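DNA primase (Aquifex aeolicus, PDB 2AU3) synthesises, on single-stranded DNA, the short RNA primers that DNA polymerase extends during replication. Local coordinates at residues K104-L109 / A166-N172; L145-S151 / L186-P192. All coordinates share one frame. Numbering follows the deposited sequence.

Contact 1 (K104-L109 / A166-N172); sequences KVYVAL and AYLETKN
Residues 104-109, an uninterrupted α-helical run of helix 101-122, pack through apolar side chains against the end of helix 164-168 and the turn after it: a helix-to-helix-end contact in the N-terminal region of the primase catalytic core, away from the metal sites. The backbones approach most closely at Val105 and Ala166, whose CA atoms lie 4.8 Å apart. Ala166 directs its CB toward the other helix, 3.5 Å from Lys104 CB and 4.0 Å from Val105 CG2; Val105 CG2 (chi1 t) lies 3.3 Å from Ala166 O. A water accepts hydrogen bonds from Lys104 NZ and Ala166 N, both 3.1 Å away. Tyr167 (chi1 t) brings CD1 within 3.8 Å of Ala108 CB and its ring edge, at CE1, within 3.8 Å of Leu109 CD2 (chi1 m, chi2 t). A type I turn spans Leu168 to Lys171 (phi 65°), with Glu169 CB 4.1 Å from Val105 CG2. Thr170 (chi1 p) places CG2 3.9 Å from Val105 CG1 and 4.0 Å from Leu109 CG; its OG1 donates to Tyr167 O (2.5 Å, very short) and accepts from Asn172 N (3.3 Å), an ST turn. Asn172 ND2, 3.8 Å from Leu109 CD2, weakly hydrogen-bonds Tyr167 OH (3.3 Å); OD1 is hydrogen-bonded to Ser219 OG. Helix 79-90 supplies Phe80 against Lys104, and Phe203 of strand 200-207 packs on both Leu109 and Tyr167.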
loop_
_atom_site.group_PDB
_atom_site.type_symbol
_atom_site.label_atom_id
_atom_site.label_comp_id
_atom_site.label_asym_id
_atom_site.label_seq_id
_atom_site.Cartn_x
_atom_site.Cartn_y
_atom_site.Cartn_z
ATOM N N LYS A 104 -17.375 0.508 13.518
ATOM C CA LYS A 104 -17.373 -0.953 13.488
ATOM C C LYS A 104 -16.835 -1.475 12.171
ATOM O O LYS A 104 -16.195 -2.512 12.143
ATOM C CB LYS A 104 -18.767 -1.532 13.742
ATOM C CG LYS A 104 -19.346 -1.310 15.135
ATOM C CD LYS A 104 -20.773 -1.920 15.240
ATOM C CE LYS A 104 -21.449 -2.067 13.838
ATOM N NZ LYS A 104 -22.874 -2.546 13.823
ATOM N N VAL A 105 -17.146 -0.780 11.082
ATOM C CA VAL A 105 -16.614 -1.130 9.753
ATOM C C VAL A 105 -15.072 -1.248 9.791
ATOM O O VAL A 105 -14.497 -2.287 9.436
ATOM C CB VAL A 105 -17.139 -0.133 8.682
ATOM C CG1 VAL A 105 -16.395 -0.274 7.328
ATOM C CG2 VAL A 105 -18.644 -0.354 8.466
ATOM N N TYR A 106 -14.411 -0.212 10.310
ATOM C CA TYR A 106 -12.949 -0.203 10.364
ATOM C C TYR A 106 -12.435 -1.289 11.284
ATOM O O TYR A 106 -11.419 -1.918 11.004
ATOM C CB TYR A 106 -12.427 1.179 10.810
ATOM C CG TYR A 106 -12.592 2.223 9.725
ATOM C CD1 TYR A 106 -11.696 2.280 8.638
ATOM C CD2 TYR A 106 -13.660 3.116 9.747
ATOM C CE1 TYR A 106 -11.847 3.229 7.617
ATOM C CE2 TYR A 106 -13.838 4.062 8.718
ATOM C CZ TYR A 106 -12.923 4.114 7.653
ATOM O OH TYR A 106 -13.090 5.041 6.634
ATOM N N VAL A 107 -13.150 -1.528 12.383
ATOM C CA VAL A 107 -12.745 -2.570 13.298
ATOM C C VAL A 107 -12.920 -3.933 12.640
ATOM O O VAL A 107 -12.091 -4.816 12.845
ATOM C CB VAL A 107 -13.479 -2.484 14.665
ATOM C CG1 VAL A 107 -13.321 -3.783 15.475
ATOM C CG2 VAL A 107 -12.958 -1.297 15.463
ATOM N N ALA A 108 -13.969 -4.086 11.829
ATOM C CA ALA A 108 -14.216 -5.343 11.121
ATOM C C ALA A 108 -13.142 -5.587 10.064
ATOM O O ALA A 108 -12.612 -6.691 9.941
ATOM C CB ALA A 108 -15.604 -5.342 10.457
ATOM N N LEU A 109 -12.877 -4.562 9.262
ATOM C CA LEU A 109 -11.803 -4.641 8.272
ATOM C C LEU A 109 -10.523 -5.139 8.921
ATOM O O LEU A 109 -9.847 -6.002 8.386
ATOM C CB LEU A 109 -11.597 -3.282 7.580
ATOM C CG LEU A 109 -12.628 -3.068 6.461
ATOM C CD1 LEU A 109 -12.730 -1.579 6.040
ATOM C CD2 LEU A 109 -12.299 -3.972 5.244
ATOM N N ALA A 166 -21.655 -4.630 10.251
ATOM C CA ALA A 166 -20.693 -3.622 9.810
ATOM C C ALA A 166 -19.902 -4.092 8.596
ATOM O O ALA A 166 -19.728 -3.332 7.643
ATOM C CB ALA A 166 -19.763 -3.252 10.917
ATOM N N TYR A 167 -19.405 -5.330 8.634
ATOM C CA TYR A 167 -18.545 -5.815 7.556
ATOM C C TYR A 167 -19.280 -5.855 6.217
ATOM O O TYR A 167 -18.675 -5.640 5.165
ATOM C CB TYR A 167 -17.906 -7.179 7.876
ATOM C CG TYR A 167 -16.757 -7.509 6.919
ATOM C CD1 TYR A 167 -15.614 -6.705 6.883
ATOM C CD2 TYR A 167 -16.840 -8.575 6.020
ATOM C CE1 TYR A 167 -14.554 -6.960 6.002
ATOM C CE2 TYR A 167 -15.779 -8.838 5.114
ATOM C CZ TYR A 167 -14.635 -8.009 5.128
ATOM O OH TYR A 167 -13.576 -8.250 4.280
ATOM N N LEU A 168 -20.592 -6.118 6.272
ATOM C CA LEU A 168 -21.440 -6.207 5.077
ATOM C C LEU A 168 -21.480 -4.907 4.295
ATOM O O LEU A 168 -21.617 -4.922 3.080
ATOM C CB LEU A 168 -22.875 -6.644 5.456
ATOM C CG LEU A 168 -23.069 -8.126 5.825
ATOM C CD1 LEU A 168 -24.426 -8.397 6.523
ATOM C CD2 LEU A 168 -22.883 -9.049 4.597
ATOM N N GLU A 169 -21.342 -3.778 4.991
ATOM C CA GLU A 169 -21.199 -2.487 4.334
ATOM C C GLU A 169 -19.959 -2.362 3.423
ATOM O O GLU A 169 -19.897 -1.441 2.611
ATOM C CB GLU A 169 -21.194 -1.340 5.361
ATOM C CG GLU A 169 -22.513 -1.148 6.108
ATOM C CD GLU A 169 -23.603 -0.523 5.248
ATOM O OE1 GLU A 169 -23.268 0.239 4.306
ATOM O OE2 GLU A 169 -24.798 -0.797 5.510
ATOM N N THR A 170 -18.977 -3.254 3.572
ATOM C CA THR A 170 -17.763 -3.200 2.711
ATOM C C THR A 170 -17.961 -3.864 1.356
ATOM O O THR A 170 -17.190 -3.616 0.426
ATOM C CB THR A 170 -16.542 -3.846 3.379
ATOM O OG1 THR A 170 -16.806 -5.234 3.625
ATOM C CG2 THR A 170 -16.266 -3.238 4.766
ATOM N N LYS A 171 -18.974 -4.725 1.269
ATOM C CA LYS A 171 -19.228 -5.570 0.095
ATOM C C LYS A 171 -18.131 -6.612 -0.180
ATOM O O LYS A 171 -18.004 -7.126 -1.303
ATOM C CB LYS A 171 -19.534 -4.725 -1.159
ATOM C CG LYS A 171 -20.793 -3.871 -1.019
ATOM C CD LYS A 171 -20.440 -2.410 -0.947
ATOM C CE LYS A 171 -21.133 -1.622 -2.033
ATOM N NZ LYS A 171 -20.122 -0.986 -2.919
ATOM N N ASN A 172 -17.348 -6.919 0.851
ATOM C CA ASN A 172 -16.334 -7.955 0.758
ATOM C C ASN A 172 -16.919 -9.321 1.024
ATOM O O ASN A 172 -16.205 -10.324 1.024
ATOM C CB ASN A 172 -15.167 -7.671 1.709
ATOM C CG ASN A 172 -14.369 -6.469 1.288
ATOM O OD1 ASN A 172 -14.143 -6.248 0.103
ATOM N ND2 ASN A 172 -13.965 -5.668 2.251
HETATM O O HOH W 1 -21.691 -5.356 13.277
#

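Contact 2 (L145-S151 / L186-P192); sequences LGYAPSS and LRRVVIP
Ala148, just past strand 146-147, puts its CB 4.2 Å from Val190 CG2 (chi1 t) on the side where helix 101-122 packs, and Tyr116 of that helix touches both. At one end of the segments, Leu145 CD2 (chi1 m, chi2 t) lies 4.0 Å from Ile191 CG2 and 4.4 Å from Pro192 CD. Tyr147 (chi1 t, chi2 58°) and Val189 occupy the reverse surface, where Ile208 packs on both; Tyr147 CD1 is 3.3 Å from Arg188 O.

The backbones run antiparallel. Gly146 and Val190 are a hydrogen-bonded pair (CA-CA 4.6 Å), with Gly146 N to Val190 O and Val190 N to Gly146 O both 2.8 Å; Tyr147 and Val189 are the following non-hydrogen-bonded pair (CA-CA 4.4 Å). The short strand 146-147 is thereby the edge of the four-stranded antiparallel sheet in the N-terminal part of the primase catalytic core, beside strand 188-194. Next, the register slips: Ala148 N donates to Arg188 O (3.1 Å), whereas Ala148 O accepts from Arg187 N (2.6 Å). With Arg187 at phi/psi 77°/7°, this is a G1 beta bulge, Ala148 standing opposite both Arg187 and Arg188.

Beyond it, the Leu186 side chain (chi1 t, chi2 p) lies against the backbone at the start of helix 151-161, its CD1 3.6 Å from Ser150 N and 3.8 Å from Ser151 N. Ser150 is the helix N-cap, its OG accepting from Ala153 N. The outer edge is closed by Arg187 (chi1 -147°, chi2 p, chi3 p), which folds back so that NH1 donates to Pro149 O (2.7 Å) and weakly to Tyr147 OH (3.4 Å).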
loop_
_atom_site.group_PDB
_atom_site.type_symbol
_atom_site.label_atom_id
_atom_site.label_comp_id
_atom_site.label_asym_id
_atom_site.label_seq_id
_atom_site.Cartn_x
_atom_site.Cartn_y
_atom_site.Cartn_z
ATOM N N LEU A 145 0.039 -9.784 4.719
ATOM C CA LEU A 145 -0.447 -10.746 3.739
ATOM C C LEU A 145 -1.230 -11.842 4.392
ATOM O O LEU A 145 -0.891 -12.315 5.520
ATOM C CB LEU A 145 0.686 -11.333 2.911
ATOM C CG LEU A 145 1.522 -10.323 2.124
ATOM C CD1 LEU A 145 2.174 -11.070 1.003
ATOM C CD2 LEU A 145 0.767 -9.134 1.597
ATOM N N GLY A 146 -2.269 -12.279 3.682
ATOM C CA GLY A 146 -3.111 -13.324 4.205
ATOM C C GLY A 146 -3.587 -14.329 3.180
ATOM O O GLY A 146 -3.086 -14.392 2.038
ATOM N N TYR A 147 -4.582 -15.105 3.594
ATOM C CA TYR A 147 -5.196 -16.141 2.791
ATOM C C TYR A 147 -6.622 -16.286 3.278
ATOM O O TYR A 147 -6.862 -16.233 4.492
ATOM C CB TYR A 147 -4.466 -17.451 3.022
ATOM C CG TYR A 147 -5.062 -18.616 2.286
ATOM C CD1 TYR A 147 -5.186 -18.601 0.904
ATOM C CD2 TYR A 147 -5.544 -19.723 2.982
ATOM C CE1 TYR A 147 -5.753 -19.670 0.232
ATOM C CE2 TYR A 147 -6.097 -20.803 2.319
ATOM C CZ TYR A 147 -6.196 -20.766 0.952
ATOM O OH TYR A 147 -6.759 -21.835 0.309
ATOM N N ALA A 148 -7.558 -16.491 2.346
ATOM C CA ALA A 148 -8.977 -16.684 2.659
ATOM C C ALA A 148 -9.344 -18.154 2.497
ATOM O O ALA A 148 -9.575 -18.605 1.397
ATOM C CB ALA A 148 -9.828 -15.826 1.744
ATOM N N PRO A 149 -9.329 -18.918 3.587
ATOM C CA PRO A 149 -9.514 -20.368 3.508
ATOM C C PRO A 149 -10.968 -20.826 3.522
ATOM O O PRO A 149 -11.217 -21.942 3.083
ATOM C CB PRO A 149 -8.816 -20.886 4.777
ATOM C CG PRO A 149 -8.984 -19.728 5.804
ATOM C CD PRO A 149 -9.093 -18.458 4.967
ATOM N N SER A 150 -11.893 -20.018 4.030
ATOM C CA SER A 150 -13.235 -20.517 4.340
ATOM C C SER A 150 -14.187 -19.356 4.584
ATOM O O SER A 150 -13.884 -18.465 5.367
ATOM C CB SER A 150 -13.173 -21.448 5.580
ATOM O OG SER A 150 -14.452 -21.643 6.208
ATOM N N SER A 151 -15.345 -19.377 3.935
ATOM C CA SER A 151 -16.373 -18.382 4.218
ATOM C C SER A 151 -16.961 -18.596 5.619
ATOM O O SER A 151 -17.138 -17.645 6.381
ATOM C CB SER A 151 -17.477 -18.426 3.176
ATOM O OG SER A 151 -17.005 -18.025 1.904
ATOM N N LEU A 186 -12.433 -15.683 -1.270
ATOM C CA LEU A 186 -12.267 -17.120 -0.999
ATOM C C LEU A 186 -11.156 -17.765 -1.832
ATOM O O LEU A 186 -11.122 -17.601 -3.043
ATOM C CB LEU A 186 -13.588 -17.879 -1.207
ATOM C CG LEU A 186 -13.612 -19.346 -0.782
ATOM C CD1 LEU A 186 -13.329 -19.477 0.721
ATOM C CD2 LEU A 186 -14.981 -19.948 -1.107
ATOM N N ARG A 187 -10.224 -18.439 -1.151
ATOM C CA ARG A 187 -9.178 -19.218 -1.808
ATOM C C ARG A 187 -8.046 -18.371 -2.383
ATOM O O ARG A 187 -7.182 -18.888 -3.048
ATOM C CB ARG A 187 -9.798 -20.123 -2.896
ATOM C CG ARG A 187 -9.099 -21.456 -3.114
ATOM C CD ARG A 187 -9.103 -22.408 -1.910
ATOM N NE ARG A 187 -10.455 -22.798 -1.508
ATOM C CZ ARG A 187 -10.863 -22.885 -0.252
ATOM N NH1 ARG A 187 -10.030 -22.614 0.744
ATOM N NH2 ARG A 187 -12.111 -23.232 0.014
ATOM N N ARG A 188 -8.044 -17.068 -2.120
ATOM C CA ARG A 188 -7.015 -16.185 -2.662
ATOM C C ARG A 188 -5.999 -15.803 -1.608
ATOM O O ARG A 188 -6.313 -15.767 -0.419
ATOM C CB ARG A 188 -7.624 -14.898 -3.228
ATOM C CG ARG A 188 -8.564 -15.114 -4.395
ATOM C CD ARG A 188 -9.187 -13.837 -4.955
ATOM N NE ARG A 188 -10.023 -14.227 -6.090
ATOM C CZ ARG A 188 -9.703 -14.053 -7.356
ATOM N NH1 ARG A 188 -8.587 -13.397 -7.684
ATOM N NH2 ARG A 188 -10.510 -14.525 -8.298
ATOM N N VAL A 189 -4.786 -15.492 -2.053
ATOM C CA VAL A 189 -3.809 -14.837 -1.194
ATOM C C VAL A 189 -4.287 -13.394 -1.115
ATOM O O VAL A 189 -4.608 -12.803 -2.124
ATOM C CB VAL A 189 -2.372 -14.955 -1.770
ATOM C CG1 VAL A 189 -1.390 -13.882 -1.136
ATOM C CG2 VAL A 189 -1.839 -16.414 -1.538
ATOM N N VAL A 190 -4.413 -12.878 0.103
ATOM C CA VAL A 190 -5.031 -11.615 0.338
ATOM C C VAL A 190 -3.944 -10.590 0.590
ATOM O O VAL A 190 -3.011 -10.836 1.356
ATOM C CB VAL A 190 -5.985 -11.678 1.545
ATOM C CG1 VAL A 190 -6.457 -10.302 1.899
ATOM C CG2 VAL A 190 -7.209 -12.607 1.246
ATOM N N ILE A 191 -4.071 -9.444 -0.069
ATOM C CA ILE A 191 -3.153 -8.330 0.133
ATOM C C ILE A 191 -3.970 -7.151 0.640
ATOM O O ILE A 191 -4.735 -6.537 -0.115
ATOM C CB ILE A 191 -2.422 -7.965 -1.204
ATOM C CG1 ILE A 191 -1.798 -9.210 -1.853
ATOM C CG2 ILE A 191 -1.354 -6.912 -0.973
ATOM C CD1 ILE A 191 -2.633 -9.778 -3.035
ATOM N N PRO A 192 -3.864 -6.870 1.935
ATOM C CA PRO A 192 -4.624 -5.779 2.529
ATOM C C PRO A 192 -4.264 -4.456 1.891
ATOM O O PRO A 192 -3.092 -4.206 1.603
ATOM C CB PRO A 192 -4.165 -5.799 3.986
ATOM C CG PRO A 192 -3.845 -7.265 4.206
ATOM C CD PRO A 192 -3.073 -7.591 2.945
#

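How the contacts relate
Helix 101-122 ties the two contacts together: its 104-109 part takes up the end of helix 164-168 in contact 1, while further along Cys113 packs on Pro192, and Tyr116 on Ala148 and Val190, in contact 2. Phe203 of strand 200-207 is a second shared element, touching Leu109 and Tyr167 of contact 1 as well as Val190 and Pro192 of contact 2. The centres of contacts 1 and 2 are about 16 Å apart. The nearest atoms of contacts 1 and 2 are about 7 Å apart, so they do not touch directly. Their segments alternate along the chain: 104-109, 145-151, 166-172, 186-192. Both lie away from the zinc site and the predicted magnesium ligands Glu251, Asp295 and Asp297.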